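Local coordinates for protein fatty acid synthase 1, isoform A (Drosophila melanogaster, PDB 6FN6) that probably builds long-chain saturated fatty acids from acetyl-CoA and malonyl-CoA, this chain being its modifying region with dehydratase, enoyl reductase and ketoreductase, at residues 465-470 with 1074-1079; 568-573 with 913-918; 984-989 with 993-998. All coordinates share one frame; numbering follows the deposited sequence.

Along the chain the order is 465-470, 568-573, 913-918, 984-989, 993-998 and 1074-1079, so contacts 2 and 3 fall between the two segments of contact 1. Contact 1 joins the pseudo-ketoreductase to the ketoreductase across 604 residues; contact 3 is a strand-to-helix connection within the latter. Their centres are about 26 Å apart, and helix 1034-1049 packs on segment 1074-1079 and on both segments of contact 3. Contact 2 lies about 46 Å from contact 1 and about 39 Å from contact 3, centre to centre, and brings together two strands 340 residues apart. This order agrees with the architecture of animal fatty acid synthases, whose enoyl reductase is inserted between the two halves of the ketoreductase unit.

Contact 1. Residues 465-470 with 1074-1079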
loop_
_atom_site.group_PDB
_atom_site.type_symbol
_atom_site.label_atom_id
_atom_site.label_comp_id
_atom_site.label_asym_id
_atom_site.label_seq_id
_atom_site.Cartn_x
_atom_site.Cartn_y
_atom_site.Cartn_z
ATOM N N ASN A 465 -81.201 16.330 -8.201
ATOM C CA ASN A 465 -81.307 16.628 -6.773
ATOM C C ASN A 465 -81.735 15.432 -5.917
ATOM O O ASN A 465 -82.085 15.601 -4.749
ATOM C CB ASN A 465 -82.281 17.786 -6.560
ATOM C CG ASN A 465 -81.787 19.078 -7.177
ATOM O OD1 ASN A 465 -80.976 19.790 -6.584
ATOM N ND2 ASN A 465 -82.246 19.369 -8.386
ATOM N N TRP A 466 -81.704 14.231 -6.487
ATOM C CA TRP A 466 -82.190 13.047 -5.781
ATOM C C TRP A 466 -81.373 12.783 -4.516
ATOM O O TRP A 466 -81.842 12.111 -3.598
ATOM C CB TRP A 466 -82.157 11.818 -6.697
ATOM C CG TRP A 466 -80.785 11.246 -6.932
ATOM C CD1 TRP A 466 -79.966 11.491 -7.995
ATOM C CD2 TRP A 466 -80.084 10.316 -6.093
ATOM N NE1 TRP A 466 -78.798 10.781 -7.867
ATOM C CE2 TRP A 466 -78.845 10.052 -6.709
ATOM C CE3 TRP A 466 -80.382 9.686 -4.881
ATOM C CZ2 TRP A 466 -77.906 9.186 -6.153
ATOM C CZ3 TRP A 466 -79.448 8.828 -4.330
ATOM C CH2 TRP A 466 -78.225 8.586 -4.967
ATOM N N VAL A 467 -80.155 13.313 -4.471
ATOM C CA VAL A 467 -79.282 13.127 -3.317
ATOM C C VAL A 467 -79.844 13.867 -2.107
ATOM O O VAL A 467 -79.796 13.363 -0.985
ATOM C CB VAL A 467 -77.845 13.595 -3.619
ATOM C CG1 VAL A 467 -76.926 13.298 -2.440
ATOM C CG2 VAL A 467 -77.321 12.933 -4.884
ATOM N N ASP A 468 -80.367 15.067 -2.334
ATOM C CA ASP A 468 -80.970 15.844 -1.259
ATOM C C ASP A 468 -82.274 15.198 -0.806
ATOM O O ASP A 468 -82.612 15.226 0.379
ATOM C CB ASP A 468 -81.217 17.283 -1.711
ATOM C CG ASP A 468 -79.939 17.998 -2.098
ATOM O OD1 ASP A 468 -79.011 18.051 -1.264
ATOM O OD2 ASP A 468 -79.856 18.492 -3.242
ATOM N N ASP A 469 -83.001 14.610 -1.751
ATOM C CA ASP A 469 -84.233 13.900 -1.433
ATOM C C ASP A 469 -83.934 12.757 -0.473
ATOM O O ASP A 469 -84.686 12.509 0.470
ATOM C CB ASP A 469 -84.895 13.359 -2.703
ATOM C CG ASP A 469 -85.331 14.459 -3.651
ATOM O OD1 ASP A 469 -84.832 15.595 -3.518
ATOM O OD2 ASP A 469 -86.180 14.188 -4.527
ATOM N N LEU A 470 -82.833 12.059 -0.729
ATOM C CA LEU A 470 -82.415 10.948 0.115
ATOM C C LEU A 470 -82.016 11.446 1.499
ATOM O O LEU A 470 -82.453 10.905 2.515
ATOM C CB LEU A 470 -81.254 10.193 -0.537
ATOM C CG LEU A 470 -80.699 8.986 0.223
ATOM C CD1 LEU A 470 -81.776 7.932 0.446
ATOM C CD2 LEU A 470 -79.520 8.394 -0.525
ATOM N N TYR A 1074 -67.863 12.267 -3.631
ATOM C CA TYR A 1074 -66.709 11.463 -4.006
ATOM C C TYR A 1074 -67.161 10.022 -4.206
ATOM O O TYR A 1074 -66.759 9.358 -5.162
ATOM C CB TYR A 1074 -65.608 11.542 -2.945
ATOM C CG TYR A 1074 -64.278 11.002 -3.419
ATOM C CD1 TYR A 1074 -63.434 11.777 -4.202
ATOM C CD2 TYR A 1074 -63.865 9.716 -3.087
ATOM C CE1 TYR A 1074 -62.217 11.292 -4.641
ATOM C CE2 TYR A 1074 -62.647 9.221 -3.521
ATOM C CZ TYR A 1074 -61.829 10.014 -4.298
ATOM O OH TYR A 1074 -60.617 9.532 -4.737
ATOM N N GLY A 1075 -68.015 9.548 -3.304
ATOM C CA GLY A 1075 -68.549 8.203 -3.396
ATOM C C GLY A 1075 -69.317 7.991 -4.686
ATOM O O GLY A 1075 -69.275 6.912 -5.276
ATOM N N LEU A 1076 -70.024 9.029 -5.123
ATOM C CA LEU A 1076 -70.810 8.956 -6.347
ATOM C C LEU A 1076 -69.901 8.979 -7.568
ATOM O O LEU A 1076 -70.237 8.419 -8.612
ATOM C CB LEU A 1076 -71.816 10.106 -6.410
ATOM C CG LEU A 1076 -73.048 9.962 -5.512
ATOM C CD1 LEU A 1076 -73.818 11.273 -5.430
ATOM C CD2 LEU A 1076 -73.953 8.844 -6.013
ATOM N N ALA A 1077 -68.753 9.635 -7.443
ATOM C CA ALA A 1077 -67.777 9.660 -8.523
ATOM C C ALA A 1077 -67.225 8.253 -8.724
ATOM O O ALA A 1077 -67.005 7.816 -9.853
ATOM C CB ALA A 1077 -66.662 10.643 -8.223
ATOM N N ASN A 1078 -67.004 7.547 -7.618
ATOM C CA ASN A 1078 -66.564 6.158 -7.677
ATOM C C ASN A 1078 -67.615 5.304 -8.376
ATOM O O ASN A 1078 -67.312 4.572 -9.317
ATOM C CB ASN A 1078 -66.298 5.608 -6.274
ATOM C CG ASN A 1078 -65.019 6.144 -5.667
ATOM O OD1 ASN A 1078 -64.196 6.746 -6.356
ATOM N ND2 ASN A 1078 -64.846 5.927 -4.369
ATOM N N SER A 1079 -68.854 5.408 -7.908
ATOM C CA SER A 1079 -69.959 4.656 -8.488
ATOM C C SER A 1079 -69.999 4.847 -9.999
ATOM O O SER A 1079 -70.178 3.891 -10.752
ATOM C CB SER A 1079 -71.287 5.087 -7.865
ATOM O OG SER A 1079 -72.370 4.380 -8.444
#
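Trp466 carries its indole between its own backbone N and carbonyl carbon (chi1 75°), which swings the far end of the ring toward Leu1076 although its CB does not point there. Leu1076 turns CG to the side of its backbone N, opposite the carbonyl carbon (chi1 -76°), and so presents its forked end to helix 466-480. The fork divides the work. CD2 approaches the benzene part of the indole obliquely, 4.0 Å from Trp466 CZ2, while CD1 comes to 3.9 Å from Val467 CG2. That same Val467 CG2 lies over one face of the Trp466 ring, 3.7 Å above its plane and over its centre, so methyl and indole form a joined surface on which both branches of the leucine rest. In each pair the side chains run past one another in opposite directions.

The two helices stay well apart here: the nearest alpha carbons, Val467 CA and Leu1076 CA, are 9.9 Å from each other, and the segments bury just 97 Å² between them. A third element packs against both: Leu499 of helix 496-504 touches Trp466 and Leu1076, and just before that helix Gly495 O accepts a bond from Ser1079 OG.

The arrangement links the pseudo-ketoreductase half, which holds 465-470, to the ketoreductase half, which holds 1074-1079. No hydrogen bond or salt bridge crosses between the segments; their direct attachment consists of two carbon-carbon contacts around one leucine, implying an apolar and largely non-directional join.

Contact 2. Residues 568-573 with 913-918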
loop_
_atom_site.group_PDB
_atom_site.type_symbol
_atom_site.label_atom_id
_atom_site.label_comp_id
_atom_site.label_asym_id
_atom_site.label_seq_id
_atom_site.Cartn_x
_atom_site.Cartn_y
_atom_site.Cartn_z
ATOM N N GLU A 568 -42.832 -18.082 -23.037
ATOM C CA GLU A 568 -41.826 -18.443 -24.029
ATOM C C GLU A 568 -40.450 -17.877 -23.680
ATOM O O GLU A 568 -39.434 -18.546 -23.864
ATOM C CB GLU A 568 -42.251 -17.952 -25.413
ATOM C CG GLU A 568 -41.348 -18.426 -26.541
ATOM C CD GLU A 568 -41.818 -17.957 -27.903
ATOM O OE1 GLU A 568 -42.737 -17.113 -27.959
ATOM O OE2 GLU A 568 -41.268 -18.433 -28.918
ATOM N N HIS A 569 -40.428 -16.642 -23.188
ATOM C CA HIS A 569 -39.180 -15.968 -22.839
ATOM C C HIS A 569 -39.172 -15.510 -21.388
ATOM O O HIS A 569 -40.136 -14.907 -20.908
ATOM C CB HIS A 569 -38.930 -14.778 -23.764
ATOM C CG HIS A 569 -38.722 -15.161 -25.195
ATOM N ND1 HIS A 569 -37.807 -16.116 -25.580
ATOM C CD2 HIS A 569 -39.302 -14.713 -26.333
ATOM C CE1 HIS A 569 -37.835 -16.247 -26.894
ATOM N NE2 HIS A 569 -38.734 -15.408 -27.375
ATOM N N ALA A 570 -38.073 -15.789 -20.698
ATOM C CA ALA A 570 -37.947 -15.429 -19.296
ATOM C C ALA A 570 -36.491 -15.269 -18.888
ATOM O O ALA A 570 -35.578 -15.703 -19.592
ATOM C CB ALA A 570 -38.622 -16.476 -18.426
ATOM N N TYR A 571 -36.285 -14.623 -17.747
ATOM C CA TYR A 571 -34.956 -14.479 -17.174
ATOM C C TYR A 571 -35.051 -14.744 -15.680
ATOM O O TYR A 571 -36.147 -14.775 -15.118
ATOM C CB TYR A 571 -34.384 -13.083 -17.447
ATOM C CG TYR A 571 -35.093 -11.979 -16.703
ATOM C CD1 TYR A 571 -36.258 -11.411 -17.205
ATOM C CD2 TYR A 571 -34.601 -11.504 -15.496
ATOM C CE1 TYR A 571 -36.914 -10.401 -16.525
ATOM C CE2 TYR A 571 -35.248 -10.495 -14.810
ATOM C CZ TYR A 571 -36.405 -9.947 -15.328
ATOM O OH TYR A 571 -37.052 -8.941 -14.646
ATOM N N VAL A 572 -33.904 -14.941 -15.040
ATOM C CA VAL A 572 -33.866 -15.208 -13.611
ATOM C C VAL A 572 -33.606 -13.904 -12.876
ATOM O O VAL A 572 -32.804 -13.081 -13.320
ATOM C CB VAL A 572 -32.808 -16.272 -13.268
ATOM C CG1 VAL A 572 -32.722 -16.489 -11.757
ATOM C CG2 VAL A 572 -33.127 -17.578 -13.978
ATOM N N ASN A 573 -34.290 -13.719 -11.753
ATOM C CA ASN A 573 -34.129 -12.516 -10.956
ATOM C C ASN A 573 -34.176 -12.840 -9.471
ATOM O O ASN A 573 -34.937 -13.705 -9.037
ATOM C CB ASN A 573 -35.221 -11.503 -11.302
ATOM C CG ASN A 573 -35.010 -10.161 -10.627
ATOM O OD1 ASN A 573 -33.890 -9.808 -10.256
ATOM N ND2 ASN A 573 -36.091 -9.409 -10.458
ATOM N N ILE A 913 -41.330 -22.189 -20.439
ATOM C CA ILE A 913 -40.736 -22.293 -19.118
ATOM C C ILE A 913 -41.667 -21.620 -18.127
ATOM O O ILE A 913 -42.289 -20.604 -18.435
ATOM C CB ILE A 913 -39.322 -21.674 -19.089
ATOM C CG1 ILE A 913 -38.673 -21.889 -17.717
ATOM C CG2 ILE A 913 -39.380 -20.189 -19.436
ATOM C CD1 ILE A 913 -37.188 -21.546 -17.670
ATOM N N ASN A 914 -41.776 -22.201 -16.939
ATOM C CA ASN A 914 -42.642 -21.648 -15.914
ATOM C C ASN A 914 -41.976 -20.442 -15.265
ATOM O O ASN A 914 -40.950 -20.564 -14.594
ATOM C CB ASN A 914 -42.974 -22.711 -14.867
ATOM C CG ASN A 914 -43.780 -23.856 -15.440
ATOM O OD1 ASN A 914 -45.008 -23.790 -15.515
ATOM N ND2 ASN A 914 -43.095 -24.915 -15.856
ATOM N N ALA A 915 -42.573 -19.274 -15.478
ATOM C CA ALA A 915 -42.055 -18.033 -14.924
ATOM C C ALA A 915 -43.204 -17.180 -14.413
ATOM O O ALA A 915 -44.344 -17.319 -14.860
ATOM C CB ALA A 915 -41.254 -17.271 -15.973
ATOM N N ILE A 916 -42.904 -16.305 -13.463
ATOM C CA ILE A 916 -43.900 -15.383 -12.948
ATOM C C ILE A 916 -44.291 -14.470 -14.104
ATOM O O ILE A 916 -43.431 -13.801 -14.679
ATOM C CB ILE A 916 -43.368 -14.597 -11.739
ATOM C CG1 ILE A 916 -43.052 -15.559 -10.593
ATOM C CG2 ILE A 916 -44.386 -13.553 -11.288
ATOM C CD1 ILE A 916 -42.288 -14.931 -9.446
ATOM N N PRO A 917 -45.587 -14.448 -14.466
ATOM C CA PRO A 917 -45.965 -13.606 -15.603
ATOM C C PRO A 917 -45.750 -12.127 -15.311
ATOM O O PRO A 917 -45.835 -11.703 -14.159
ATOM C CB PRO A 917 -47.452 -13.925 -15.802
ATOM C CG PRO A 917 -47.922 -14.405 -14.476
ATOM C CD PRO A 917 -46.753 -15.113 -13.857
ATOM N N ARG A 918 -45.466 -11.355 -16.352
ATOM C CA ARG A 918 -45.232 -9.929 -16.198
ATOM C C ARG A 918 -45.580 -9.189 -17.478
ATOM O O ARG A 918 -45.172 -9.586 -18.569
ATOM C CB ARG A 918 -43.779 -9.660 -15.798
ATOM C CG ARG A 918 -43.422 -8.188 -15.732
ATOM C CD ARG A 918 -42.100 -7.972 -15.027
ATOM N NE ARG A 918 -42.189 -8.336 -13.616
ATOM C CZ ARG A 918 -41.228 -8.130 -12.721
ATOM N NH1 ARG A 918 -40.088 -7.552 -13.082
ATOM N NH2 ARG A 918 -41.410 -8.500 -11.461
#
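Apolar contact between Ala570 and the pair Ala915 and Ile913 forms the first group. Ala570 CB reaches Ala915 CB at 3.7 Å and Ile913 CG2 at 3.9 Å, its single methyl thus meeting two residues that point the same way from strand 913-915. With small side chains facing each other, the backbones come close: Ala570 CA and Ala915 CA are 6.5 Å apart. No backbone hydrogen bond crosses, so the two strands meet by side-chain packing.

The polar group is a looser approach. Tyr571 leaves its strand away from 913-918, but chi1 of 69° sets the ring between the backbone N and carbonyl carbon, and its hydroxyl end returns toward Arg918. The arginine chain bends at chi3 to bring NH1 3.7 Å from Tyr571 OH, too far for a hydrogen bond; ring and guanidinium planes are inclined by 73°.

Strand 913-915 lies on the connection from strand 891-895 to 926-930, the ketoreductase's first Rossmann strand. Each strand has its own antiparallel partner, 570-574 pairing with 583-587 and 913-915 with 565-567. Trp585 touches both Ile913 and Ala915, while Arg918 N bonds to Glu587 OE2, so strand 583-587 flanks the contact and ties its two segments together.

Contact 3. Residues 984-989 with 993-998; sequences SDVTTA and KKLLEN
Val986 and Leu995 meet at a strand-to-helix connection of the ketoreductase, where an Asx turn follows strand 978-982 and leads into helix 989-1002. Val986 CG2 touches Leu995 CD2 at 3.7 Å, the two side chains crossing at a slant. Leu995 holds CG opposite its backbone N (chi1 174°), which extends its branches toward the loop; it also packs on Val953 and Thr955 of strand 951-955 and on Ile928 of strand 926-930.

The turn itself is drawn together by Asp985 OD1, which takes two bonds from one residue. Thr987 OG1 donates at 2.6 Å to Asp985 OD1 on the syn side of the carboxylate, and Thr987 N donates at 3.2 Å to Asp985 OD1 from above the carboxylate plane, 60° out of it.

This is the Rossmann-type fold of the short-chain dehydrogenases, where an Asp-Val pair lies beside the adenine of the cofactor; Asp985-Val986 probably corresponds to it. A 1,2-ethanediol, probably from the crystallisation liquor, lies about 5 Å from the Val986 side chain.

Beyond the turn the helix begins. Thr988 is its N-cap, with OG1 accepting from Gly991 N, and Lys993 N donates to Ala989 O at 3.0 Å with an N-H...O angle of 160°, closing an early helical turn. Lys993 NZ reaches Glu997 OE2, one turn further along, in a salt bridge of 2.9 Å.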
loop_
_atom_site.group_PDB
_atom_site.type_symbol
_atom_site.label_atom_id
_atom_site.label_comp_id
_atom_site.label_asym_id
_atom_site.label_seq_id
_atom_site.Cartn_x
_atom_site.Cartn_y
_atom_site.Cartn_z
ATOM N N SER A 984 -54.745 21.572 -21.653
ATOM C CA SER A 984 -56.098 21.867 -22.121
ATOM C C SER A 984 -57.157 21.294 -21.182
ATOM O O SER A 984 -56.907 20.337 -20.451
ATOM C CB SER A 984 -56.316 21.315 -23.532
ATOM O OG SER A 984 -56.436 19.903 -23.519
ATOM N N ASP A 985 -58.345 21.888 -21.223
ATOM C CA ASP A 985 -59.467 21.438 -20.407
ATOM C C ASP A 985 -60.046 20.134 -20.946
ATOM O O ASP A 985 -60.723 20.122 -21.971
ATOM C CB ASP A 985 -60.548 22.518 -20.357
ATOM C CG ASP A 985 -61.728 22.120 -19.500
ATOM O OD1 ASP A 985 -61.561 21.233 -18.636
ATOM O OD2 ASP A 985 -62.819 22.699 -19.677
ATOM N N VAL A 986 -59.771 19.037 -20.247
ATOM C CA VAL A 986 -60.178 17.709 -20.696
ATOM C C VAL A 986 -61.586 17.351 -20.208
ATOM O O VAL A 986 -62.144 16.326 -20.601
ATOM C CB VAL A 986 -59.142 16.650 -20.239
ATOM C CG1 VAL A 986 -59.090 16.562 -18.714
ATOM C CG2 VAL A 986 -59.445 15.284 -20.844
ATOM N N THR A 987 -62.165 18.199 -19.363
ATOM C CA THR A 987 -63.471 17.910 -18.773
ATOM C C THR A 987 -64.598 18.037 -19.796
ATOM O O THR A 987 -65.637 17.391 -19.665
ATOM C CB THR A 987 -63.774 18.843 -17.587
ATOM O OG1 THR A 987 -63.847 20.197 -18.045
ATOM C CG2 THR A 987 -62.691 18.725 -16.524
ATOM N N THR A 988 -64.401 18.880 -20.804
ATOM C CA THR A 988 -65.395 19.050 -21.859
ATOM C C THR A 988 -65.260 17.950 -22.907
ATOM O O THR A 988 -64.281 17.211 -22.916
ATOM C CB THR A 988 -65.266 20.422 -22.546
ATOM O OG1 THR A 988 -64.034 20.483 -23.274
ATOM C CG2 THR A 988 -65.304 21.545 -21.517
ATOM N N ALA A 989 -66.248 17.844 -23.787
ATOM C CA ALA A 989 -66.234 16.823 -24.828
ATOM C C ALA A 989 -65.200 17.146 -25.901
ATOM O O ALA A 989 -64.485 16.263 -26.374
ATOM C CB ALA A 989 -67.614 16.684 -25.450
ATOM N N LYS A 993 -61.788 14.990 -26.661
ATOM C CA LYS A 993 -61.603 14.551 -28.037
ATOM C C LYS A 993 -60.260 15.013 -28.592
ATOM O O LYS A 993 -59.569 14.256 -29.274
ATOM C CB LYS A 993 -62.740 15.071 -28.916
ATOM C CG LYS A 993 -62.683 14.569 -30.345
ATOM C CD LYS A 993 -63.960 14.888 -31.096
ATOM C CE LYS A 993 -63.835 14.537 -32.568
ATOM N NZ LYS A 993 -62.870 15.427 -33.273
ATOM N N LYS A 994 -59.891 16.255 -28.294
ATOM C CA LYS A 994 -58.648 16.823 -28.801
ATOM C C LYS A 994 -57.440 16.123 -28.180
ATOM O O LYS A 994 -56.498 15.758 -28.885
ATOM C CB LYS A 994 -58.580 18.324 -28.518
ATOM C CG LYS A 994 -57.468 19.030 -29.274
ATOM C CD LYS A 994 -57.160 20.396 -28.690
ATOM C CE LYS A 994 -55.939 21.010 -29.358
ATOM N NZ LYS A 994 -55.458 22.231 -28.658
ATOM N N LEU A 995 -57.466 15.950 -26.862
ATOM C CA LEU A 995 -56.386 15.269 -26.155
ATOM C C LEU A 995 -56.088 13.923 -26.809
ATOM O O LEU A 995 -54.937 13.609 -27.109
ATOM C CB LEU A 995 -56.753 15.069 -24.681
ATOM C CG LEU A 995 -55.788 14.252 -23.816
ATOM C CD1 LEU A 995 -54.512 15.032 -23.560
ATOM C CD2 LEU A 995 -56.447 13.845 -22.500
ATOM N N LEU A 996 -57.136 13.141 -27.044
ATOM C CA LEU A 996 -56.982 11.793 -27.574
ATOM C C LEU A 996 -56.466 11.798 -29.009
ATOM O O LEU A 996 -55.691 10.928 -29.396
ATOM C CB LEU A 996 -58.315 11.044 -27.506
ATOM C CG LEU A 996 -58.875 10.795 -26.103
ATOM C CD1 LEU A 996 -60.290 10.250 -26.181
ATOM C CD2 LEU A 996 -57.985 9.844 -25.324
ATOM N N GLU A 997 -56.882 12.779 -29.799
ATOM C CA GLU A 997 -56.471 12.826 -31.195
ATOM C C GLU A 997 -55.029 13.296 -31.344
ATOM O O GLU A 997 -54.297 12.791 -32.192
ATOM C CB GLU A 997 -57.405 13.728 -32.000
ATOM C CG GLU A 997 -58.664 13.024 -32.483
ATOM C CD GLU A 997 -59.691 13.975 -33.064
ATOM O OE1 GLU A 997 -59.468 15.201 -33.009
ATOM O OE2 GLU A 997 -60.723 13.490 -33.578
ATOM N N ASN A 998 -54.614 14.257 -30.527
ATOM C CA ASN A 998 -53.225 14.694 -30.547
ATOM C C ASN A 998 -52.334 13.560 -30.058
ATOM O O ASN A 998 -51.354 13.206 -30.708
ATOM C CB ASN A 998 -53.020 15.941 -29.682
ATOM C CG ASN A 998 -53.631 17.187 -30.293
ATOM O OD1 ASN A 998 -54.305 17.955 -29.609
ATOM N ND2 ASN A 998 -53.385 17.404 -31.581
#